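Local coordinates for protein octaprenyl Pyrophosphate Synthase (Helicobacter pylori, PDB 3TC1) that probably builds the octaprenyl diphosphate chain by magnesium-dependent, stepwise condensation of isopentenyl diphosphate onto an allylic diphosphate, at residues B[200-205]-B[271-276]; B[215-220]-B[227-232]. All coordinates share one frame; numbering follows the deposited sequence.

Contact 1 of 2, residues B[200-205]-B[271-276]; sequences DDLLDI and ETLKTA. With MG (magnesium ion), chain D.
In the second aspartate-rich DDxxD motif of the all-helical polyprenyl synthase fold, spanning D200 to D204, L202 fills one of the variable positions and packs against T272 and L273 of helix 268-286. The motif lies in the C-terminal part of helix 182-205, and its residues do different work. D200 meets a magnesium ion, D201 reaches it through a water, and L202 points the other way, to the later helix. L202 is directed at the partner helix with CG anti to the backbone N (chi1 -174°). That torsion carries CD1 to 3.8 Å from T272 CG2, the tightest approach between the segments, and CD2 to 4.3 Å from L273 CB. The two branches of the leucine therefore divide between successive residues of 271-276, and the side chains of L202 and T272 slide past one another in opposite senses. T272 offers its methyl because OG1, lying beside its own backbone N, is hydrogen-bonded to the carbonyl of I268 one turn earlier; the polar end of a buried threonine is thus satisfied within its helix. On the metal side, D200 OD2 binds the magnesium at 2.2 Å, and five waters complete a roughly octahedral shell, with water 4 opposite the carboxylate oxygen. D200 OD1 stays outside the first shell and accepts a hydrogen bond from water 2 at 3.2 Å. D201 acts in the second shell: its OD1 takes a bond from Q197 NE2, and its OD2 is tied to Y155 OH, two anchors consistent with a fixed carboxylate rotation. This arrangement probably prepares the site for a substrate diphosphate, as in related prenyltransferases. The bound water 3 donates to D201 OD1 at 2.7 Å.

Contact 2 of 2, residues B[215-220]-B[227-232]; sequences PNFSDF and LPYLLL
F220 and Y229 form an offset aromatic stack that joins the loop following the second DDxxD motif to the first turn of helix 227-233, in the prenyl synthase fold. The ring planes are only 10° from parallel and the centroids lie 4.3 Å apart. Displacement is clear from the atom pairs: Y229 CD1 sits above the centre of the phenylalanine ring, whereas F220 CG lies above the tyrosine plane, displaced from its centre toward the rim. The slip also brings the phenylalanine methylene over the tyrosine face as a CH-pi contact, with F220 CB 3.9 Å from the Y229 centroid and 29° off its normal. The closest atoms of the pair are F220 CB and Y229 CZ, 3.4 Å apart. Y229 reaches the loop with CG anti to its carbonyl carbon (chi1 -68°), an orientation that sends the phenol end past F220 toward F217. There F217 CE2 approaches Y229 OH at 3.9 Å, the ring being turned obliquely to the oxygen. F263 of helix 253-265 adds an edge-to-face contact with the tyrosine. All three touching residues are buried, and a water bridges the phenol to the loop backbone: water 6 lies 2.7 Å from Y229 OH and accepts a bond from F220 N at 3.0 Å.

How the contacts relate
Both contacts are buried, their centres 9 Å apart, and both involve the end of helix 182-205 or the loop that leaves it. Contact 1 is a small aliphatic helix-to-helix seam behind a hydrated metal site; contact 2 is aromatic, larger in buried surface (190 against 126 Å²), and joins a loop to a helix. D204, the last aspartate of the motif, connects them: its OD1 lies 2.8 Å from S218 N, a probable hydrogen bond, and its OD2 is bonded to D219 N. Packing adds to this, with I205 CG2 lying 3.4 Å from Y229 OH. P228 and L231 of helix 227-233 also touch T272.

Contact 1 of 2, residues B[200-205]-B[271-276]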
ATOM      1  N   ASP B 200       5.005  24.620  -4.676  1.00 13.91           N
ATOM      2  CA  ASP B 200       5.928  23.741  -3.979  1.00 13.93           C
ATOM      3  C   ASP B 200       7.154  23.508  -4.856  1.00 13.17           C
ATOM      4  O   ASP B 200       8.286  23.534  -4.374  1.00 10.29           O
ATOM      5  CB  ASP B 200       5.276  22.408  -3.655  1.00 15.04           C
ATOM      6  CG  ASP B 200       6.219  21.480  -2.944  1.00 18.18           C
ATOM      7  OD1 ASP B 200       6.499  21.717  -1.748  1.00 20.37           O
ATOM      8  OD2 ASP B 200       6.693  20.528  -3.594  1.00 18.16           O
ATOM      9  N   ASP B 201       6.930  23.286  -6.147  1.00 11.08           N
ATOM     10  CA  ASP B 201       8.047  23.077  -7.065  1.00 11.23           C
ATOM     11  C   ASP B 201       8.855  24.369  -7.155  1.00 14.25           C
ATOM     12  O   ASP B 201      10.078  24.348  -7.299  1.00 15.45           O
ATOM     13  CB  ASP B 201       7.537  22.691  -8.459  1.00 16.30           C
ATOM     14  CG  ASP B 201       6.977  21.276  -8.510  1.00 21.06           C
ATOM     15  OD1 ASP B 201       7.080  20.558  -7.490  1.00 18.46           O
ATOM     16  OD2 ASP B 201       6.444  20.879  -9.577  1.00 20.09           O
ATOM     17  N   LEU B 202       8.163  25.500  -7.062  1.00 15.34           N
ATOM     18  CA  LEU B 202       8.823  26.792  -7.136  1.00 14.53           C
ATOM     19  C   LEU B 202       9.728  26.989  -5.916  1.00 14.25           C
ATOM     20  O   LEU B 202      10.881  27.403  -6.048  1.00 16.23           O
ATOM     21  CB  LEU B 202       7.773  27.906  -7.224  1.00 16.19           C
ATOM     22  CG  LEU B 202       8.276  29.335  -7.443  1.00 20.50           C
ATOM     23  CD1 LEU B 202       9.154  29.387  -8.683  1.00 17.92           C
ATOM     24  CD2 LEU B 202       7.087  30.277  -7.593  1.00 19.21           C
ATOM     25  N   LEU B 203       9.210  26.667  -4.734  1.00 16.99           N
ATOM     26  CA  LEU B 203       9.963  26.804  -3.492  1.00 18.35           C
ATOM     27  C   LEU B 203      11.194  25.904  -3.403  1.00 18.21           C
ATOM     28  O   LEU B 203      12.029  26.066  -2.509  1.00 19.71           O
ATOM     29  CB  LEU B 203       9.045  26.564  -2.293  1.00 22.80           C
ATOM     30  CG  LEU B 203       8.025  27.687  -2.073  1.00 25.65           C
ATOM     31  CD1 LEU B 203       7.077  27.324  -0.937  1.00 27.23           C
ATOM     32  CD2 LEU B 203       8.770  28.985  -1.771  1.00 27.10           C
ATOM     33  N   ASP B 204      11.319  24.959  -4.329  1.00 18.41           N
ATOM     34  CA  ASP B 204      12.477  24.079  -4.331  1.00 15.96           C
ATOM     35  C   ASP B 204      13.664  24.803  -4.936  1.00 16.77           C
ATOM     36  O   ASP B 204      14.820  24.493  -4.632  1.00 14.27           O
ATOM     37  CB  ASP B 204      12.220  22.824  -5.166  1.00 18.37           C
ATOM     38  CG  ASP B 204      13.421  21.874  -5.179  1.00 19.58           C
ATOM     39  OD1 ASP B 204      13.786  21.345  -4.107  1.00 19.77           O
ATOM     40  OD2 ASP B 204      14.006  21.652  -6.257  1.00 19.96           O
ATOM     41  N   ILE B 205      13.381  25.777  -5.791  1.00 14.53           N
ATOM     42  CA  ILE B 205      14.460  26.491  -6.463  1.00 17.06           C
ATOM     43  C   ILE B 205      14.545  27.987  -6.236  1.00 19.33           C
ATOM     44  O   ILE B 205      15.346  28.667  -6.871  1.00 17.15           O
ATOM     45  CB  ILE B 205      14.418  26.212  -7.982  1.00 18.58           C
ATOM     46  CG1 ILE B 205      13.020  26.502  -8.546  1.00 18.84           C
ATOM     47  CG2 ILE B 205      14.799  24.767  -8.240  1.00 15.68           C
ATOM     48  CD1 ILE B 205      12.740  27.970  -8.811  1.00 17.95           C
ATOM     49  N   GLU B 271       7.218  33.856 -14.213  1.00 16.77           N
ATOM     50  CA  GLU B 271       6.414  33.096 -15.162  1.00 18.72           C
ATOM     51  C   GLU B 271       5.775  31.887 -14.476  1.00 17.87           C
ATOM     52  O   GLU B 271       4.611  31.561 -14.727  1.00 17.27           O
ATOM     53  CB  GLU B 271       7.271  32.646 -16.359  1.00 22.79           C
ATOM     54  CG  GLU B 271       6.486  31.896 -17.437  1.00 27.48           C
ATOM     55  CD  GLU B 271       7.316  31.564 -18.672  1.00 28.69           C
ATOM     56  OE1 GLU B 271       8.549  31.411 -18.549  1.00 26.86           O
ATOM     57  OE2 GLU B 271       6.729  31.433 -19.767  1.00 33.97           O
ATOM     58  N   THR B 272       6.533  31.237 -13.599  1.00 17.41           N
ATOM     59  CA  THR B 272       6.040  30.073 -12.870  1.00 15.21           C
ATOM     60  C   THR B 272       4.948  30.508 -11.899  1.00 18.34           C
ATOM     61  O   THR B 272       3.886  29.878 -11.799  1.00 17.96           O
ATOM     62  CB  THR B 272       7.183  29.391 -12.072  1.00 14.42           C
ATOM     63  OG1 THR B 272       8.193  28.925 -12.976  1.00 10.16           O
ATOM     64  CG2 THR B 272       6.651  28.202 -11.272  1.00 12.10           C
ATOM     65  N   LEU B 273       5.214  31.596 -11.188  1.00 14.80           N
ATOM     66  CA  LEU B 273       4.271  32.122 -10.215  1.00 17.35           C
ATOM     67  C   LEU B 273       2.928  32.461 -10.856  1.00 16.53           C
ATOM     68  O   LEU B 273       1.875  32.154 -10.298  1.00 15.99           O
ATOM     69  CB  LEU B 273       4.866  33.360  -9.536  1.00 26.76           C
ATOM     70  CG  LEU B 273       4.030  34.051  -8.459  1.00 30.58           C
ATOM     71  CD1 LEU B 273       3.611  33.044  -7.395  1.00 31.05           C
ATOM     72  CD2 LEU B 273       4.846  35.182  -7.839  1.00 32.07           C
ATOM     73  N   LYS B 274       2.966  33.092 -12.026  1.00 18.65           N
ATOM     74  CA  LYS B 274       1.741  33.457 -12.730  1.00 19.75           C
ATOM     75  C   LYS B 274       0.928  32.229 -13.140  1.00 18.86           C
ATOM     76  O   LYS B 274      -0.302  32.268 -13.162  1.00 18.37           O
ATOM     77  CB  LYS B 274       2.064  34.297 -13.967  1.00 27.42           C
ATOM     78  CG  LYS B 274       2.588  35.690 -13.647  1.00 33.12           C
ATOM     79  CD  LYS B 274       2.782  36.506 -14.916  1.00 37.21           C
ATOM     80  CE  LYS B 274       3.305  37.902 -14.610  1.00 39.66           C
ATOM     81  NZ  LYS B 274       2.340  38.691 -13.794  1.00 43.37           N
ATOM     82  N   THR B 275       1.605  31.136 -13.467  1.00 17.57           N
ATOM     83  CA  THR B 275       0.892  29.924 -13.858  1.00 16.11           C
ATOM     84  C   THR B 275       0.073  29.439 -12.663  1.00 16.93           C
ATOM     85  O   THR B 275      -1.070  29.011 -12.816  1.00 16.07           O
ATOM     86  CB  THR B 275       1.878  28.822 -14.306  1.00 19.68           C
ATOM     87  OG1 THR B 275       2.731  29.343 -15.333  1.00 16.74           O
ATOM     88  CG2 THR B 275       1.125  27.615 -14.848  1.00 19.57           C
ATOM     89  N   ALA B 276       0.660  29.529 -11.470  1.00 14.76           N
ATOM     90  CA  ALA B 276      -0.017  29.116 -10.244  1.00 16.85           C
ATOM     91  C   ALA B 276      -1.168  30.054  -9.896  1.00 18.10           C
ATOM     92  O   ALA B 276      -2.214  29.606  -9.426  1.00 17.52           O
ATOM     93  CB  ALA B 276       0.976  29.070  -9.082  1.00 18.23           C
TER
HETATM   94 MG    MG D 501       8.789  19.758  -3.447  1.00 32.47          MG
HETATM   95  O   HOH W   1       9.614  22.058  -2.967  1.00 24.24           O
HETATM   96  O   HOH W   2       8.824  19.524  -1.168  1.00 35.36           O
HETATM   97  O   HOH W   3       8.948  19.979  -5.688  1.00 22.61           O
HETATM   98  O   HOH W   4      10.938  18.813  -3.642  1.00 27.54           O
HETATM   99  O   HOH W   5       7.644  17.609  -4.036  1.00 37.19           O

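Contact 2 of 2, residues B[215-220]-B[227-232]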
ATOM      1  N   PRO B 215      16.755  27.452  -0.471  1.00 27.12           N
ATOM      2  CA  PRO B 215      15.973  26.453  -1.208  1.00 25.40           C
ATOM      3  C   PRO B 215      16.733  25.126  -1.275  1.00 22.96           C
ATOM      4  O   PRO B 215      17.953  25.111  -1.442  1.00 21.99           O
ATOM      5  CB  PRO B 215      15.777  27.109  -2.579  1.00 30.17           C
ATOM      6  CG  PRO B 215      16.973  28.024  -2.701  1.00 32.84           C
ATOM      7  CD  PRO B 215      17.060  28.616  -1.319  1.00 29.54           C
ATOM      8  N   ASN B 216      16.013  24.016  -1.133  1.00 21.41           N
ATOM      9  CA  ASN B 216      16.638  22.697  -1.146  1.00 20.04           C
ATOM     10  C   ASN B 216      17.272  22.286  -2.469  1.00 18.11           C
ATOM     11  O   ASN B 216      18.261  21.560  -2.475  1.00 15.98           O
ATOM     12  CB  ASN B 216      15.629  21.608  -0.759  1.00 28.57           C
ATOM     13  CG  ASN B 216      15.039  21.806   0.628  1.00 33.87           C
ATOM     14  OD1 ASN B 216      15.722  22.241   1.556  1.00 36.58           O
ATOM     15  ND2 ASN B 216      13.766  21.463   0.776  1.00 33.85           N
ATOM     16  N   PHE B 217      16.704  22.742  -3.583  1.00 15.27           N
ATOM     17  CA  PHE B 217      17.200  22.346  -4.902  1.00 16.67           C
ATOM     18  C   PHE B 217      17.342  20.826  -4.930  1.00 16.12           C
ATOM     19  O   PHE B 217      18.399  20.276  -5.258  1.00 14.81           O
ATOM     20  CB  PHE B 217      18.536  23.023  -5.227  1.00 19.89           C
ATOM     21  CG  PHE B 217      18.384  24.317  -5.981  1.00 18.84           C
ATOM     22  CD1 PHE B 217      18.137  25.506  -5.309  1.00 18.71           C
ATOM     23  CD2 PHE B 217      18.447  24.333  -7.374  1.00 18.48           C
ATOM     24  CE1 PHE B 217      17.951  26.695  -6.011  1.00 19.57           C
ATOM     25  CE2 PHE B 217      18.262  25.515  -8.086  1.00 17.68           C
ATOM     26  CZ  PHE B 217      18.013  26.699  -7.402  1.00 19.06           C
ATOM     27  N   SER B 218      16.249  20.157  -4.578  1.00 17.16           N
ATOM     28  CA  SER B 218      16.203  18.701  -4.528  1.00 17.54           C
ATOM     29  C   SER B 218      15.627  18.049  -5.782  1.00 17.89           C
ATOM     30  O   SER B 218      15.988  16.923  -6.118  1.00 18.29           O
ATOM     31  CB  SER B 218      15.350  18.247  -3.336  1.00 23.14           C
ATOM     32  OG  SER B 218      15.808  18.802  -2.112  1.00 28.15           O
ATOM     33  N   ASP B 219      14.737  18.756  -6.470  1.00 14.03           N
ATOM     34  CA  ASP B 219      14.055  18.195  -7.632  1.00 15.74           C
ATOM     35  C   ASP B 219      14.854  17.768  -8.861  1.00 13.03           C
ATOM     36  O   ASP B 219      14.848  16.590  -9.211  1.00 13.68           O
ATOM     37  CB  ASP B 219      12.906  19.125  -8.054  1.00 15.77           C
ATOM     38  CG  ASP B 219      11.853  19.287  -6.961  1.00 21.25           C
ATOM     39  OD1 ASP B 219      11.775  18.407  -6.069  1.00 20.43           O
ATOM     40  OD2 ASP B 219      11.097  20.280  -6.993  1.00 17.47           O
ATOM     41  N   PHE B 220      15.533  18.701  -9.524  1.00 15.91           N
ATOM     42  CA  PHE B 220      16.287  18.354 -10.734  1.00 15.82           C
ATOM     43  C   PHE B 220      17.369  17.314 -10.432  1.00 16.85           C
ATOM     44  O   PHE B 220      17.626  16.409 -11.233  1.00 15.79           O
ATOM     45  CB  PHE B 220      16.917  19.614 -11.339  1.00 13.57           C
ATOM     46  CG  PHE B 220      17.214  19.503 -12.815  1.00 13.93           C
ATOM     47  CD1 PHE B 220      16.231  19.069 -13.705  1.00 13.11           C
ATOM     48  CD2 PHE B 220      18.463  19.854 -13.317  1.00 13.55           C
ATOM     49  CE1 PHE B 220      16.487  18.985 -15.071  1.00 12.09           C
ATOM     50  CE2 PHE B 220      18.730  19.775 -14.680  1.00 14.24           C
ATOM     51  CZ  PHE B 220      17.739  19.337 -15.561  1.00 13.36           C
ATOM     52  N   LEU B 227       8.122  22.482 -13.464  1.00 13.09           N
ATOM     53  CA  LEU B 227       7.737  23.626 -14.295  1.00 12.09           C
ATOM     54  C   LEU B 227       8.844  24.656 -14.546  1.00 13.42           C
ATOM     55  O   LEU B 227       9.061  25.064 -15.681  1.00 12.54           O
ATOM     56  CB  LEU B 227       6.497  24.321 -13.708  1.00 11.53           C
ATOM     57  CG  LEU B 227       5.827  25.336 -14.647  1.00 14.59           C
ATOM     58  CD1 LEU B 227       5.547  24.683 -16.000  1.00 13.76           C
ATOM     59  CD2 LEU B 227       4.535  25.852 -14.021  1.00 14.26           C
ATOM     60  N   PRO B 228       9.552  25.100 -13.491  1.00 11.45           N
ATOM     61  CA  PRO B 228      10.616  26.081 -13.727  1.00 13.11           C
ATOM     62  C   PRO B 228      11.598  25.617 -14.807  1.00 13.08           C
ATOM     63  O   PRO B 228      11.987  26.389 -15.678  1.00 13.21           O
ATOM     64  CB  PRO B 228      11.287  26.195 -12.360  1.00 15.99           C
ATOM     65  CG  PRO B 228      10.150  25.953 -11.413  1.00 16.54           C
ATOM     66  CD  PRO B 228       9.426  24.795 -12.057  1.00 13.54           C
ATOM     67  N   TYR B 229      11.995  24.349 -14.740  1.00 12.98           N
ATOM     68  CA  TYR B 229      12.943  23.783 -15.700  1.00 12.68           C
ATOM     69  C   TYR B 229      12.331  23.653 -17.086  1.00 13.66           C
ATOM     70  O   TYR B 229      13.010  23.843 -18.095  1.00 14.64           O
ATOM     71  CB  TYR B 229      13.432  22.420 -15.193  1.00 12.80           C
ATOM     72  CG  TYR B 229      14.291  22.541 -13.953  1.00 14.68           C
ATOM     73  CD1 TYR B 229      15.663  22.793 -14.050  1.00 14.93           C
ATOM     74  CD2 TYR B 229      13.725  22.453 -12.680  1.00 10.26           C
ATOM     75  CE1 TYR B 229      16.450  22.955 -12.908  1.00 13.58           C
ATOM     76  CE2 TYR B 229      14.506  22.618 -11.530  1.00 14.27           C
ATOM     77  CZ  TYR B 229      15.864  22.867 -11.654  1.00 12.88           C
ATOM     78  OH  TYR B 229      16.636  23.014 -10.522  1.00 12.40           O
ATOM     79  N   LEU B 230      11.042  23.325 -17.133  1.00 13.52           N
ATOM     80  CA  LEU B 230      10.338  23.197 -18.401  1.00 14.39           C
ATOM     81  C   LEU B 230      10.244  24.563 -19.089  1.00 14.67           C
ATOM     82  O   LEU B 230      10.546  24.694 -20.275  1.00 13.19           O
ATOM     83  CB  LEU B 230       8.934  22.632 -18.159  1.00 12.97           C
ATOM     84  CG  LEU B 230       8.947  21.161 -17.726  1.00  9.76           C
ATOM     85  CD1 LEU B 230       7.641  20.786 -17.044  1.00 12.81           C
ATOM     86  CD2 LEU B 230       9.207  20.297 -18.965  1.00 11.38           C
ATOM     87  N   LEU B 231       9.822  25.574 -18.338  1.00 15.62           N
ATOM     88  CA  LEU B 231       9.696  26.924 -18.888  1.00 15.78           C
ATOM     89  C   LEU B 231      11.064  27.477 -19.291  1.00 15.80           C
ATOM     90  O   LEU B 231      11.194  28.150 -20.314  1.00 15.64           O
ATOM     91  CB  LEU B 231       9.025  27.850 -17.866  1.00 16.85           C
ATOM     92  CG  LEU B 231       7.571  27.510 -17.508  1.00 14.98           C
ATOM     93  CD1 LEU B 231       7.055  28.475 -16.456  1.00 14.45           C
ATOM     94  CD2 LEU B 231       6.706  27.581 -18.765  1.00 17.11           C
ATOM     95  N   LEU B 232      12.084  27.193 -18.487  1.00 13.41           N
ATOM     96  CA  LEU B 232      13.439  27.652 -18.794  1.00 14.16           C
ATOM     97  C   LEU B 232      13.930  27.015 -20.088  1.00 12.69           C
ATOM     98  O   LEU B 232      14.434  27.696 -20.977  1.00 13.47           O
ATOM     99  CB  LEU B 232      14.412  27.287 -17.662  1.00 11.23           C
ATOM    100  CG  LEU B 232      15.876  27.666 -17.951  1.00 14.00           C
ATOM    101  CD1 LEU B 232      15.993  29.188 -18.099  1.00 12.68           C
ATOM    102  CD2 LEU B 232      16.780  27.171 -16.831  1.00 11.47           C
TER
HETATM  103  O   HOH W   6      15.862  21.476  -8.400  1.00 16.90           O